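PDB 2CYA: tyrosyl-tRNA synthetase from Aeropyrum pernix, which probably catalyses the ATP-dependent activation of tyrosine and its transfer to the acceptor end of tRNA(Tyr), working as a homodimer. Local coordinates for residues A[212-220]-A[237-248]; A[283-294]-A[326-337]. All coordinates share one frame; numbering follows the deposited sequence.

Interaction 1. Residues A[212-220]-A[237-248]; sequences PIISSLQGP and VKMSKSKPETAV. With SO4 (sulfate ion), chain C.
Ser216 N donates to Val237 O at 2.8 Å, the shortest hydrogen bond between residues 212-220 and 237-248. Met239 N answers to Ile214 O, lying in that carbonyl's plane, and the two bonds frame a single beta bridge between Ser215 and Lys238. Further on, Leu217 N meets Thr246 O in a nearly straight bond (168° at the hydrogen). The turn that presents this carbonyl is itself braced, because Lys243 O accepts both Thr246 N and Thr246 OG1, the hydroxyl at 2.7 Å on a lone pair.

Side chains fill in around this frame. Gln218 has CG lodged between its backbone N and carbonyl carbon (chi1 68°), which swings the amide across Val237 and Lys243. Lys243 NZ reaches Gln218 OE1 at 2.9 Å from above the carbonyl plane, while Gln218 NE2 rests on Val237 CG1 (3.3 Å) and bonds weakly to Ser216 OG. With a leucine here, the ammonium of Lys243 would probably be left without this oxygen and Ser216 OG without the side-chain NE2. Met239 CE touches Leu217 CD2 at 4.0 Å, and Lys238 runs over Ile213 until its NZ stands 3.3 Å from Ile213 CD1.

Lys241 curls away from residues 212-220, bent at its second and third torsions, and its NZ donates to sulfate O4 at 2.8 Å. His49 and Trp52 hold the same ion, which is consistent with a phosphate subsite for ATP. Residues 238-242 are the KMSKS motif, the mobile signature loop of class I aminoacyl-tRNA synthetases.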
# COMPACT_ATOMS: atom_id res chain seq x y z
N PRO A 212 23.63 17.61 2.27
CA PRO A 212 24.07 17.31 3.64
C PRO A 212 23.01 17.62 4.70
O PRO A 212 22.19 18.51 4.54
CB PRO A 212 25.32 18.19 3.79
CG PRO A 212 24.99 19.38 2.95
CD PRO A 212 24.37 18.76 1.71
N ILE A 213 23.04 16.86 5.78
CA ILE A 213 22.09 17.04 6.87
C ILE A 213 22.85 17.64 8.04
O ILE A 213 23.67 16.96 8.65
CB ILE A 213 21.49 15.67 7.30
CG1 ILE A 213 20.61 15.12 6.16
CG2 ILE A 213 20.69 15.81 8.60
CD1 ILE A 213 20.18 13.68 6.36
N ILE A 214 22.60 18.92 8.33
CA ILE A 214 23.25 19.61 9.45
C ILE A 214 23.00 18.89 10.78
O ILE A 214 21.86 18.55 11.11
CB ILE A 214 22.77 21.07 9.56
CG1 ILE A 214 23.35 21.90 8.41
CG2 ILE A 214 23.18 21.66 10.91
CD1 ILE A 214 23.09 23.38 8.54
N SER A 215 24.06 18.68 11.55
CA SER A 215 23.97 18.00 12.84
C SER A 215 23.30 18.81 13.95
O SER A 215 23.11 20.02 13.84
CB SER A 215 25.37 17.60 13.31
OG SER A 215 26.04 16.81 12.34
N SER A 216 22.94 18.11 15.01
CA SER A 216 22.32 18.73 16.18
C SER A 216 23.36 19.65 16.81
O SER A 216 24.55 19.37 16.75
CB SER A 216 21.93 17.64 17.19
OG SER A 216 21.40 18.20 18.37
N LEU A 217 22.90 20.74 17.42
CA LEU A 217 23.83 21.66 18.07
C LEU A 217 24.37 21.05 19.36
O LEU A 217 25.41 21.47 19.87
CB LEU A 217 23.14 22.99 18.40
CG LEU A 217 22.53 23.83 17.27
CD1 LEU A 217 21.71 24.95 17.89
CD2 LEU A 217 23.61 24.39 16.37
N GLN A 218 23.68 20.04 19.89
CA GLN A 218 24.09 19.39 21.14
C GLN A 218 25.48 18.75 21.10
O GLN A 218 26.35 19.11 21.90
CB GLN A 218 23.04 18.36 21.57
CG GLN A 218 22.91 17.13 20.68
CD GLN A 218 21.65 16.32 20.97
OE1 GLN A 218 21.30 16.09 22.13
NE2 GLN A 218 20.97 15.88 19.91
N GLY A 219 25.69 17.79 20.20
CA GLY A 219 27.00 17.16 20.13
C GLY A 219 27.06 15.83 19.40
O GLY A 219 26.80 15.78 18.20
N PRO A 220 27.41 14.74 20.11
CA PRO A 220 27.51 13.39 19.54
C PRO A 220 26.32 13.00 18.67
O PRO A 220 25.28 12.57 19.16
CB PRO A 220 27.63 12.51 20.78
CG PRO A 220 28.38 13.39 21.73
CD PRO A 220 27.68 14.72 21.56
N VAL A 237 23.41 12.71 15.33
CA VAL A 237 22.05 13.20 15.56
C VAL A 237 21.76 14.39 14.65
O VAL A 237 22.48 15.39 14.67
CB VAL A 237 21.85 13.63 17.03
CG1 VAL A 237 20.40 14.05 17.26
CG2 VAL A 237 22.22 12.48 17.97
N LYS A 238 20.71 14.27 13.84
CA LYS A 238 20.31 15.32 12.90
C LYS A 238 19.62 16.47 13.63
O LYS A 238 19.14 16.31 14.75
CB LYS A 238 19.35 14.75 11.86
CG LYS A 238 19.83 13.45 11.20
CD LYS A 238 18.80 12.90 10.22
CE LYS A 238 19.26 11.57 9.64
NZ LYS A 238 20.60 11.66 8.99
N MET A 239 19.58 17.64 12.99
CA MET A 239 18.91 18.79 13.57
C MET A 239 17.42 18.60 13.31
O MET A 239 17.01 18.36 12.17
CB MET A 239 19.41 20.09 12.92
CG MET A 239 18.93 21.36 13.64
SD MET A 239 19.27 22.94 12.80
CE MET A 239 20.77 23.46 13.64
N SER A 240 16.60 18.67 14.36
CA SER A 240 15.16 18.50 14.20
C SER A 240 14.41 19.16 15.34
O SER A 240 15.02 19.62 16.31
CB SER A 240 14.81 17.00 14.14
OG SER A 240 15.11 16.34 15.35
N LYS A 241 13.08 19.20 15.23
CA LYS A 241 12.23 19.82 16.25
C LYS A 241 12.18 19.08 17.60
O LYS A 241 11.51 19.54 18.53
CB LYS A 241 10.81 19.99 15.70
CG LYS A 241 10.69 20.96 14.52
CD LYS A 241 11.16 20.36 13.21
CE LYS A 241 10.20 19.28 12.73
NZ LYS A 241 10.62 18.66 11.46
N SER A 242 12.88 17.95 17.71
CA SER A 242 12.91 17.15 18.94
C SER A 242 13.27 17.97 20.19
O SER A 242 12.43 18.17 21.07
CB SER A 242 13.92 16.00 18.79
OG SER A 242 13.64 15.20 17.65
N LYS A 243 14.52 18.43 20.25
CA LYS A 243 15.00 19.25 21.37
C LYS A 243 15.23 20.67 20.83
O LYS A 243 16.26 20.96 20.22
CB LYS A 243 16.32 18.70 21.92
CG LYS A 243 16.22 17.34 22.60
CD LYS A 243 17.60 16.83 23.01
CE LYS A 243 18.32 17.85 23.90
NZ LYS A 243 19.75 17.50 24.12
N PRO A 244 14.25 21.57 21.06
CA PRO A 244 14.31 22.96 20.60
C PRO A 244 15.68 23.61 20.64
O PRO A 244 16.07 24.27 19.69
CB PRO A 244 13.31 23.66 21.52
CG PRO A 244 12.26 22.60 21.70
CD PRO A 244 13.10 21.36 21.96
N GLU A 245 16.40 23.42 21.74
CA GLU A 245 17.72 24.02 21.90
C GLU A 245 18.81 23.47 20.98
O GLU A 245 19.88 24.07 20.86
CB GLU A 245 18.19 23.91 23.36
CG GLU A 245 17.40 24.77 24.33
CD GLU A 245 17.62 26.25 24.11
OE1 GLU A 245 18.79 26.70 24.20
OE2 GLU A 245 16.63 26.98 23.86
N THR A 246 18.55 22.33 20.35
CA THR A 246 19.54 21.74 19.45
C THR A 246 19.28 22.08 17.99
O THR A 246 19.98 21.59 17.10
CB THR A 246 19.57 20.22 19.56
OG1 THR A 246 18.32 19.68 19.10
CG2 THR A 246 19.82 19.81 21.01
N ALA A 247 18.26 22.91 17.75
CA ALA A 247 17.91 23.31 16.40
C ALA A 247 17.51 24.79 16.34
O ALA A 247 16.84 25.30 17.23
CB ALA A 247 16.78 22.45 15.88
N VAL A 248 17.93 25.46 15.27
CA VAL A 248 17.59 26.85 15.10
C VAL A 248 16.41 26.93 14.14
O VAL A 248 16.52 26.53 12.98
CB VAL A 248 18.78 27.64 14.53
CG1 VAL A 248 18.42 29.11 14.36
CG2 VAL A 248 19.98 27.49 15.47
S SO4 C . 13.44 16.96 10.23
O1 SO4 C . 14.94 16.89 9.97
O2 SO4 C . 12.73 16.44 8.98
O3 SO4 C . 13.15 16.05 11.28
O4 SO4 C . 13.14 18.35 10.27

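Interaction 2. Residues A[283-294]-A[326-337]; sequences ILFARDGFTLRV and LKNAVAESLIEV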
# COMPACT_ATOMS: atom_id res chain seq x y z
N ILE A 283 25.17 26.84 4.86
CA ILE A 283 24.18 27.89 4.86
C ILE A 283 24.76 29.29 4.63
O ILE A 283 24.35 29.99 3.70
CB ILE A 283 23.40 27.86 6.18
CG1 ILE A 283 22.65 26.54 6.31
CG2 ILE A 283 22.44 29.03 6.23
CD1 ILE A 283 21.91 26.39 7.62
N LEU A 284 25.73 29.71 5.43
CA LEU A 284 26.27 31.07 5.26
C LEU A 284 27.05 31.24 3.96
O LEU A 284 26.77 32.17 3.21
CB LEU A 284 27.12 31.47 6.47
CG LEU A 284 26.43 31.46 7.85
CD1 LEU A 284 27.45 31.87 8.92
CD2 LEU A 284 25.22 32.41 7.88
N PHE A 285 28.00 30.36 3.67
CA PHE A 285 28.76 30.49 2.43
C PHE A 285 28.02 29.94 1.19
O PHE A 285 28.57 29.92 0.09
CB PHE A 285 30.13 29.82 2.55
CG PHE A 285 31.14 30.67 3.27
CD1 PHE A 285 31.34 30.55 4.64
CD2 PHE A 285 31.88 31.62 2.57
CE1 PHE A 285 32.27 31.36 5.30
CE2 PHE A 285 32.79 32.43 3.22
CZ PHE A 285 32.99 32.30 4.58
N ALA A 286 26.79 29.49 1.38
CA ALA A 286 26.00 28.99 0.27
C ALA A 286 25.73 30.20 -0.62
O ALA A 286 25.60 30.08 -1.84
CB ALA A 286 24.68 28.40 0.78
N ARG A 287 25.67 31.37 0.01
CA ARG A 287 25.41 32.64 -0.67
C ARG A 287 26.65 33.17 -1.40
O ARG A 287 27.64 33.54 -0.76
CB ARG A 287 24.95 33.68 0.35
CG ARG A 287 24.66 35.06 -0.24
CD ARG A 287 24.65 36.11 0.86
NE ARG A 287 24.30 37.44 0.35
CZ ARG A 287 24.37 38.56 1.07
NH1 ARG A 287 24.78 38.51 2.33
NH2 ARG A 287 24.03 39.72 0.52
N ASP A 288 26.59 33.21 -2.73
CA ASP A 288 27.72 33.71 -3.50
C ASP A 288 28.08 35.10 -2.99
O ASP A 288 27.20 35.91 -2.68
CB ASP A 288 27.39 33.75 -5.00
CG ASP A 288 27.30 32.35 -5.62
OD1 ASP A 288 28.33 31.64 -5.65
OD2 ASP A 288 26.20 31.96 -6.07
N GLY A 289 29.38 35.37 -2.89
CA GLY A 289 29.83 36.66 -2.41
C GLY A 289 29.66 36.87 -0.91
O GLY A 289 29.59 38.01 -0.45
N PHE A 290 29.58 35.79 -0.13
CA PHE A 290 29.44 35.92 1.32
C PHE A 290 30.80 36.07 1.98
O PHE A 290 31.79 35.49 1.53
CB PHE A 290 28.74 34.70 1.94
CG PHE A 290 28.67 34.75 3.45
CD1 PHE A 290 27.78 35.61 4.09
CD2 PHE A 290 29.54 33.98 4.23
CE1 PHE A 290 27.74 35.70 5.49
CE2 PHE A 290 29.52 34.06 5.63
CZ PHE A 290 28.61 34.93 6.26
N THR A 291 30.81 36.85 3.06
CA THR A 291 32.02 37.13 3.82
C THR A 291 31.75 36.96 5.31
O THR A 291 30.72 37.42 5.80
CB THR A 291 32.46 38.59 3.62
OG1 THR A 291 32.35 38.93 2.23
CG2 THR A 291 33.88 38.77 4.07
N LEU A 292 32.66 36.32 6.03
CA LEU A 292 32.49 36.16 7.47
C LEU A 292 33.56 36.98 8.21
O LEU A 292 34.73 36.59 8.27
CB LEU A 292 32.60 34.68 7.88
CG LEU A 292 32.31 34.42 9.37
CD1 LEU A 292 30.82 34.59 9.63
CD2 LEU A 292 32.74 33.01 9.75
N ARG A 293 33.15 38.12 8.76
CA ARG A 293 34.06 39.00 9.50
C ARG A 293 34.23 38.50 10.94
O ARG A 293 33.25 38.35 11.67
CB ARG A 293 33.47 40.42 9.51
CG ARG A 293 34.18 41.41 10.43
CD ARG A 293 33.31 42.66 10.64
NE ARG A 293 32.99 43.31 9.38
CZ ARG A 293 32.02 44.22 9.23
NH1 ARG A 293 31.28 44.59 10.27
NH2 ARG A 293 31.80 44.77 8.03
N VAL A 294 35.47 38.23 11.35
CA VAL A 294 35.73 37.73 12.71
C VAL A 294 36.79 38.53 13.47
O VAL A 294 37.70 39.10 12.87
CB VAL A 294 36.20 36.26 12.68
CG1 VAL A 294 36.29 35.72 14.11
CG2 VAL A 294 35.25 35.42 11.85
N LEU A 326 34.31 31.93 16.48
CA LEU A 326 33.58 31.41 15.34
C LEU A 326 32.09 31.47 15.69
O LEU A 326 31.28 31.95 14.91
CB LEU A 326 34.00 29.96 15.04
CG LEU A 326 33.32 29.26 13.86
CD1 LEU A 326 33.76 29.89 12.53
CD2 LEU A 326 33.68 27.79 13.87
N LYS A 327 31.75 31.00 16.90
CA LYS A 327 30.38 31.01 17.39
C LYS A 327 29.70 32.37 17.22
O LYS A 327 28.64 32.47 16.59
CB LYS A 327 30.33 30.65 18.87
CG LYS A 327 30.81 29.26 19.24
CD LYS A 327 29.67 28.29 19.28
CE LYS A 327 30.02 27.07 20.12
NZ LYS A 327 30.25 27.39 21.56
N ASN A 328 30.30 33.41 17.79
CA ASN A 328 29.74 34.75 17.71
C ASN A 328 29.52 35.21 16.29
O ASN A 328 28.47 35.75 15.96
CB ASN A 328 30.64 35.78 18.40
CG ASN A 328 30.40 35.85 19.89
OD1 ASN A 328 31.10 36.58 20.60
ND2 ASN A 328 29.42 35.10 20.37
N ALA A 329 30.54 35.00 15.45
CA ALA A 329 30.47 35.42 14.06
C ALA A 329 29.41 34.66 13.28
O ALA A 329 28.72 35.23 12.44
CB ALA A 329 31.84 35.24 13.39
N VAL A 330 29.29 33.37 13.56
CA VAL A 330 28.29 32.56 12.86
C VAL A 330 26.91 32.96 13.36
O VAL A 330 25.99 33.13 12.56
CB VAL A 330 28.56 31.04 13.09
CG1 VAL A 330 27.31 30.20 12.78
CG2 VAL A 330 29.72 30.61 12.18
N ALA A 331 26.79 33.16 14.67
CA ALA A 331 25.51 33.54 15.26
C ALA A 331 25.00 34.83 14.66
O ALA A 331 23.84 34.91 14.25
CB ALA A 331 25.67 33.71 16.77
N GLU A 332 25.88 35.83 14.58
CA GLU A 332 25.49 37.12 14.03
C GLU A 332 25.12 37.05 12.55
O GLU A 332 24.15 37.69 12.13
CB GLU A 332 26.58 38.16 14.31
CG GLU A 332 26.85 38.40 15.84
CD GLU A 332 25.60 38.87 16.59
OE1 GLU A 332 24.95 39.84 16.12
OE2 GLU A 332 25.27 38.28 17.64
N SER A 333 25.86 36.28 11.75
CA SER A 333 25.53 36.13 10.32
C SER A 333 24.20 35.35 10.14
O SER A 333 23.39 35.67 9.27
CB SER A 333 26.64 35.40 9.58
OG SER A 333 27.86 36.08 9.74
N LEU A 334 24.00 34.34 10.96
CA LEU A 334 22.78 33.52 10.88
C LEU A 334 21.57 34.40 11.15
O LEU A 334 20.51 34.25 10.56
CB LEU A 334 22.85 32.41 11.92
CG LEU A 334 21.98 31.18 11.71
CD1 LEU A 334 22.13 30.68 10.27
CD2 LEU A 334 22.43 30.11 12.74
N ILE A 335 21.74 35.33 12.09
CA ILE A 335 20.69 36.25 12.41
C ILE A 335 20.28 37.05 11.16
O ILE A 335 19.10 37.24 10.91
CB ILE A 335 21.15 37.20 13.53
CG1 ILE A 335 21.09 36.45 14.88
CG2 ILE A 335 20.30 38.47 13.52
CD1 ILE A 335 21.68 37.20 16.06
N GLU A 336 21.26 37.48 10.36
CA GLU A 336 20.92 38.23 9.15
C GLU A 336 20.18 37.35 8.15
O GLU A 336 19.27 37.82 7.45
CB GLU A 336 22.18 38.80 8.48
CG GLU A 336 22.94 39.82 9.31
CD GLU A 336 22.05 40.91 9.90
OE1 GLU A 336 21.15 41.41 9.18
OE2 GLU A 336 22.25 41.26 11.09
N VAL A 337 20.57 36.08 8.06
CA VAL A 337 19.90 35.18 7.14
C VAL A 337 18.47 34.93 7.59
O VAL A 337 17.54 34.90 6.78
CB VAL A 337 20.63 33.81 7.05
CG1 VAL A 337 19.78 32.84 6.23
CG2 VAL A 337 22.02 33.99 6.37
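Leu326 meets Leu292 through their methyls at the start of an apolar seam in which helix 323-346 packs against the last residues of helix 275-284 and the short strand 292-293 beyond the turn. The seam belongs to the helical region that follows the KMSKS loop, probably the anticodon-recognition part of the enzyme, as in other tyrosyl-tRNA synthetases, and its centre is a knobs-into-holes fit.

One turn on, Ala329 turns its methyl toward Leu292 and Val294, at and just past the strand, where Val294 CG2 approaches Ala329 CB to 3.7 Å and Leu292 CD1 lies alongside at 3.9 Å. The small side chain is consistent with the close approach here, the CA atoms of Val294 and Ala329 being 5.9 Å apart. Val330 forms one wall of the hole that receives Leu284, and Ile279 also touches it.

Ser333 places its hydroxyl beside its own backbone N (chi1 -57°), from where OG donates to Ala329 O at 3.0 Å. The helical bond from Ser333 N reaches that oxygen from the other face, and the polar group is thus satisfied within its own helix while it faces oily neighbours. Leu292 CD1 presses on OG at 3.3 Å, and the Phe290 ring meets OG edge-on, with CZ foremost. Leu284 pushes both of its methyls against Ser333 CB.

Leu334 and Val337 complete the hole. Leu334 also leans on Ile261 of helix 254-262 and, through CD1, on Ile283 CG2. Farthest along the helix, Val337 CG2 touches Leu284 CD2 at 3.9 Å.

Two neighbouring contacts of one enzyme illustrate how chemistry follows position. Interaction 1 is partly buried and loop-built, drawing on backbone bonds, a lysine-amide contact and an anion site beside predicted ATP-binding residues. Interaction 2 is largely buried, with a helix as one of its partners, and no hydrogen bond crosses between its segments; apolar packing carries it. Their centres lie 19 Å apart, yet they touch directly, Ile214 CD1 standing 3.4 Å from Ile283 CD1. Helix 275-284 touches both contacts: its last residues belong to interaction 2, while in interaction 1 Glu278 takes a hydrogen bond from Ser215 N and Ile279 packs on Ile214. Helix 254-262 likewise packs on both.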